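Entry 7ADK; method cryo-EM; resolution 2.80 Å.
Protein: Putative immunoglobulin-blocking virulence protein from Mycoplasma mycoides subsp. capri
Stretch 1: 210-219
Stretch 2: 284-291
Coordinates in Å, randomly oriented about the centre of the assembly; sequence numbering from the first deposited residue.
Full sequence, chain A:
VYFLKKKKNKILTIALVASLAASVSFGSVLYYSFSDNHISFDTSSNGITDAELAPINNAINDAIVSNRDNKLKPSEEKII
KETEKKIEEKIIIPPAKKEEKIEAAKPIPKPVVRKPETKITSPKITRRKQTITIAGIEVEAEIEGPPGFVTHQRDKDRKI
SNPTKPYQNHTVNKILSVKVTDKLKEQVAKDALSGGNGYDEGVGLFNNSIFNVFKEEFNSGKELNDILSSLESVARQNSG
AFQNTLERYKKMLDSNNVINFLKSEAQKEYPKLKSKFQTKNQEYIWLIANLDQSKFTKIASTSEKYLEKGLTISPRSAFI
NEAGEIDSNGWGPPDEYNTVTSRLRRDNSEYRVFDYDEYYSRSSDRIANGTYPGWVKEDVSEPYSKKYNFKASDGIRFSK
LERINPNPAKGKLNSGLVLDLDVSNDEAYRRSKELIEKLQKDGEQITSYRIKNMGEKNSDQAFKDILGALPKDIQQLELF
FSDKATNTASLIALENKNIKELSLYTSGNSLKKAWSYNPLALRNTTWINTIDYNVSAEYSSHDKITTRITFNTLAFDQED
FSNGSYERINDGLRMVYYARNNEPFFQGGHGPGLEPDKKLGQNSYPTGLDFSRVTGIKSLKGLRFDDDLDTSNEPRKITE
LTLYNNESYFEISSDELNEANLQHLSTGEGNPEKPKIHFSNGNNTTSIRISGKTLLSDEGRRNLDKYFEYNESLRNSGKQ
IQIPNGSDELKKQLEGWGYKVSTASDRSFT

Stretch 1, residues 210-219: IFNVFKEEFN
Stretch 2 (284-291) YIWLIANL

Residues 210-218 are helical, in a helix that begins earlier in the chain. Residues 284-288 form the last part of a second helix, and 289-291 continue as loop. The two helix axes run almost at right angles, with 93° between their N-to-C directions and a signed crossing angle of -93°. They come no closer than 10.7 Å. That gap is wide enough for large side chains, and Phe 211, Phe 214 and Phe 218 supply nearly all of the first stretch's share. The contact buries 411 Å², both sides summed.

No backbone hydrogen bond links the two stretches. In the first, the i+4 ladder includes Phe 214 N to Ile 210 O at 3.0 Å, Lys 215 N to Phe 211 O at 2.9 Å, Phe 218 N to Phe 214 O at 3.2 Å and Asn 219 N to Lys 215 O at 3.0 Å. Phi and psi stay near -70° and -40° through most of the helix. In the second, Ala 289 N bonds Ile 285 O at 3.1 Å, while Ile 288 N to Tyr 284 O is weak at 3.4 Å. Asn 290 N then reaches Leu 287 O at 2.9 Å, an i+3 turn. Phi/psi is -72/0 at Ala 289, -137/11 at Asn 290 and -66/140 at Leu 291, where the chain becomes extended.

Phe 214, which is buried, packs against two isoleucines. Its CA-to-CB bond points toward the second stretch, with chi1 m (-66°) and chi2 -8°. Ile 285 (m, t) lies over one face of the ring through CG2; the closest pair is Phe 214 CE2 to Ile 285 CG1, 3.8 Å. Ile 288 (p, t) meets the ring edge, with Phe 214 CD2 3.9 Å from Ile 288 CD1. The CA-to-CB bonds of both isoleucines point toward the first stretch. Phe 214 and both isoleucines are buried, and their contacts are purely apolar, as expected of van der Waals packing.

The CA-to-CB bond of Phe 218, one helical turn later, also points toward the second stretch, with chi1 m (-85°) and chi2 72°. Ala 289 CB sits over its face, 3.7 Å from the centroid of the Phe 218 ring and 28° off the normal. This is a CH-pi contact, and Phe 218 CE1 to Ala 289 CB is 3.3 Å. Trp 286 (chi1 t, chi2 85°) starts away from the first stretch, but its end comes nearer, bringing CD1 to 3.7 Å from Phe 218 CZ. The Phe 218 ring and the Trp 286 five-membered ring form an oblique pair, with centroids 5.8 Å apart and planes at 32°.

Polar atoms touch the rings without hydrogen bonding across the stretches. Phe 211 starts sideways, and its t rotamer (-173°, chi2 -88°) brings CE2 to 3.3 Å from Ile 288 O. Asn 290 (chi1 -68°, chi2 -83°) places ND2 3.4 Å from Phe 218 CE2. That same Asn 290 ND2 donates to Trp 286 O at 2.8 Å, 159° at the hydrogen, tying the loop back to its helix.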

# COMPACT_ATOMS: atom_id res chain seq x y z
N ILE A 210 2.80 8.28 -40.61
CA ILE A 210 1.37 8.25 -40.97
C ILE A 210 1.15 8.82 -42.38
O ILE A 210 0.52 8.17 -43.22
CB ILE A 210 0.52 8.95 -39.88
CG1 ILE A 210 0.37 8.06 -38.63
CG2 ILE A 210 -0.85 9.41 -40.35
CD1 ILE A 210 -0.45 6.78 -38.78
N PHE A 211 1.73 9.97 -42.69
CA PHE A 211 1.65 10.60 -44.01
C PHE A 211 2.18 9.69 -45.13
O PHE A 211 1.58 9.60 -46.20
CB PHE A 211 2.41 11.92 -43.94
CG PHE A 211 2.28 12.77 -45.18
CD1 PHE A 211 3.17 12.60 -46.26
CD2 PHE A 211 1.27 13.74 -45.25
CE1 PHE A 211 3.04 13.40 -47.40
CE2 PHE A 211 1.14 14.53 -46.40
CZ PHE A 211 2.02 14.36 -47.48
N ASN A 212 3.25 8.94 -44.88
CA ASN A 212 3.84 8.00 -45.83
C ASN A 212 3.01 6.72 -46.01
O ASN A 212 2.98 6.16 -47.10
CB ASN A 212 5.28 7.67 -45.39
CG ASN A 212 6.22 8.85 -45.36
OD1 ASN A 212 5.90 9.96 -45.70
ND2 ASN A 212 7.45 8.62 -45.01
N VAL A 213 2.32 6.26 -44.98
CA VAL A 213 1.39 5.13 -45.07
C VAL A 213 0.11 5.52 -45.82
O VAL A 213 -0.41 4.71 -46.58
CB VAL A 213 1.09 4.57 -43.67
CG1 VAL A 213 -0.09 3.61 -43.60
CG2 VAL A 213 2.30 3.81 -43.17
N PHE A 214 -0.36 6.76 -45.68
CA PHE A 214 -1.47 7.24 -46.50
C PHE A 214 -1.06 7.51 -47.95
O PHE A 214 -1.78 7.08 -48.86
CB PHE A 214 -2.15 8.44 -45.84
CG PHE A 214 -2.87 8.20 -44.53
CD1 PHE A 214 -3.08 6.91 -44.00
CD2 PHE A 214 -3.35 9.30 -43.80
CE1 PHE A 214 -3.75 6.73 -42.78
CE2 PHE A 214 -4.01 9.12 -42.58
CZ PHE A 214 -4.21 7.84 -42.06
N LYS A 215 0.08 8.14 -48.23
CA LYS A 215 0.47 8.42 -49.62
C LYS A 215 0.71 7.14 -50.44
O LYS A 215 0.33 7.09 -51.61
CB LYS A 215 1.62 9.44 -49.69
CG LYS A 215 3.04 8.86 -49.65
CD LYS A 215 4.13 9.93 -49.52
CE LYS A 215 4.16 10.88 -50.73
NZ LYS A 215 5.28 11.83 -50.69
N GLU A 216 1.25 6.08 -49.83
CA GLU A 216 1.46 4.79 -50.49
C GLU A 216 0.16 4.08 -50.88
O GLU A 216 0.13 3.38 -51.89
CB GLU A 216 2.35 3.91 -49.60
CG GLU A 216 2.81 2.59 -50.23
CD GLU A 216 1.88 1.37 -50.06
OE1 GLU A 216 0.93 1.40 -49.26
OE2 GLU A 216 2.12 0.35 -50.72
N GLU A 217 -0.94 4.30 -50.16
CA GLU A 217 -2.25 3.74 -50.49
C GLU A 217 -2.93 4.51 -51.64
O GLU A 217 -3.47 3.90 -52.55
CB GLU A 217 -3.12 3.66 -49.23
CG GLU A 217 -4.42 2.87 -49.39
CD GLU A 217 -4.27 1.35 -49.39
OE1 GLU A 217 -3.20 0.82 -49.75
OE2 GLU A 217 -5.24 0.65 -49.03
N PHE A 218 -2.84 5.85 -51.65
CA PHE A 218 -3.27 6.66 -52.80
C PHE A 218 -2.48 6.34 -54.08
O PHE A 218 -3.04 6.38 -55.17
CB PHE A 218 -3.12 8.15 -52.47
CG PHE A 218 -4.28 8.77 -51.73
CD1 PHE A 218 -4.51 8.47 -50.38
CD2 PHE A 218 -5.12 9.68 -52.39
CE1 PHE A 218 -5.55 9.10 -49.69
CE2 PHE A 218 -6.16 10.31 -51.70
CZ PHE A 218 -6.37 10.03 -50.34
N ASN A 219 -1.20 5.98 -53.95
CA ASN A 219 -0.37 5.48 -55.06
C ASN A 219 -0.74 4.05 -55.53
O ASN A 219 -0.22 3.60 -56.55
CB ASN A 219 1.12 5.61 -54.70
CG ASN A 219 1.67 7.03 -54.71
OD1 ASN A 219 1.00 8.00 -54.97
ND2 ASN A 219 2.93 7.19 -54.47
N TYR A 284 -11.13 14.06 -43.67
CA TYR A 284 -10.01 14.98 -43.50
C TYR A 284 -8.64 14.26 -43.63
O TYR A 284 -7.64 14.90 -43.94
CB TYR A 284 -10.37 16.01 -42.42
CG TYR A 284 -10.20 15.81 -40.92
CD1 TYR A 284 -11.01 14.89 -40.24
CD2 TYR A 284 -9.83 16.96 -40.19
CE1 TYR A 284 -11.26 14.96 -38.86
CE2 TYR A 284 -10.11 17.09 -38.82
CZ TYR A 284 -10.79 16.07 -38.14
OH TYR A 284 -11.05 16.18 -36.81
N ILE A 285 -8.63 12.92 -43.67
CA ILE A 285 -7.59 12.07 -44.29
C ILE A 285 -7.35 12.44 -45.77
O ILE A 285 -6.21 12.50 -46.24
CB ILE A 285 -7.95 10.57 -44.16
CG1 ILE A 285 -7.70 10.09 -42.71
CG2 ILE A 285 -7.17 9.65 -45.12
CD1 ILE A 285 -8.19 8.68 -42.38
N TRP A 286 -8.41 12.69 -46.54
CA TRP A 286 -8.31 13.08 -47.94
C TRP A 286 -7.79 14.51 -48.12
O TRP A 286 -7.32 14.85 -49.20
CB TRP A 286 -9.66 12.81 -48.64
CG TRP A 286 -9.71 12.97 -50.13
CD1 TRP A 286 -9.36 12.04 -51.04
CD2 TRP A 286 -10.14 14.12 -50.89
NE1 TRP A 286 -9.45 12.58 -52.31
CE2 TRP A 286 -9.88 13.88 -52.27
CE3 TRP A 286 -10.77 15.34 -50.57
CZ2 TRP A 286 -10.11 14.85 -53.26
CZ3 TRP A 286 -11.08 16.28 -51.57
CH2 TRP A 286 -10.71 16.06 -52.90
N LEU A 287 -7.79 15.37 -47.09
CA LEU A 287 -7.08 16.66 -47.15
C LEU A 287 -5.57 16.45 -47.03
O LEU A 287 -4.85 16.76 -47.97
CB LEU A 287 -7.61 17.68 -46.12
CG LEU A 287 -8.88 18.47 -46.44
CD1 LEU A 287 -8.82 19.14 -47.80
CD2 LEU A 287 -10.15 17.65 -46.38
N ILE A 288 -5.08 15.87 -45.95
CA ILE A 288 -3.64 15.63 -45.73
C ILE A 288 -3.00 14.83 -46.87
O ILE A 288 -1.93 15.20 -47.33
CB ILE A 288 -3.38 14.98 -44.35
CG1 ILE A 288 -4.05 13.61 -44.16
CG2 ILE A 288 -3.83 15.94 -43.25
CD1 ILE A 288 -3.92 12.98 -42.78
N ALA A 289 -3.67 13.80 -47.40
CA ALA A 289 -3.16 13.02 -48.53
C ALA A 289 -3.20 13.75 -49.90
O ALA A 289 -2.80 13.17 -50.90
CB ALA A 289 -3.92 11.70 -48.57
N ASN A 290 -3.66 15.01 -49.96
CA ASN A 290 -3.74 15.85 -51.16
C ASN A 290 -3.30 17.32 -50.96
O ASN A 290 -3.54 18.14 -51.85
CB ASN A 290 -5.17 15.80 -51.68
CG ASN A 290 -5.60 14.47 -52.25
OD1 ASN A 290 -5.35 14.12 -53.38
ND2 ASN A 290 -6.33 13.70 -51.51
N LEU A 291 -2.68 17.68 -49.83
CA LEU A 291 -2.02 18.97 -49.60
C LEU A 291 -0.79 19.12 -50.52
O LEU A 291 -0.02 18.17 -50.67
CB LEU A 291 -1.59 19.05 -48.11
CG LEU A 291 -2.36 20.06 -47.23
CD1 LEU A 291 -3.82 19.70 -47.02
CD2 LEU A 291 -1.73 20.16 -45.85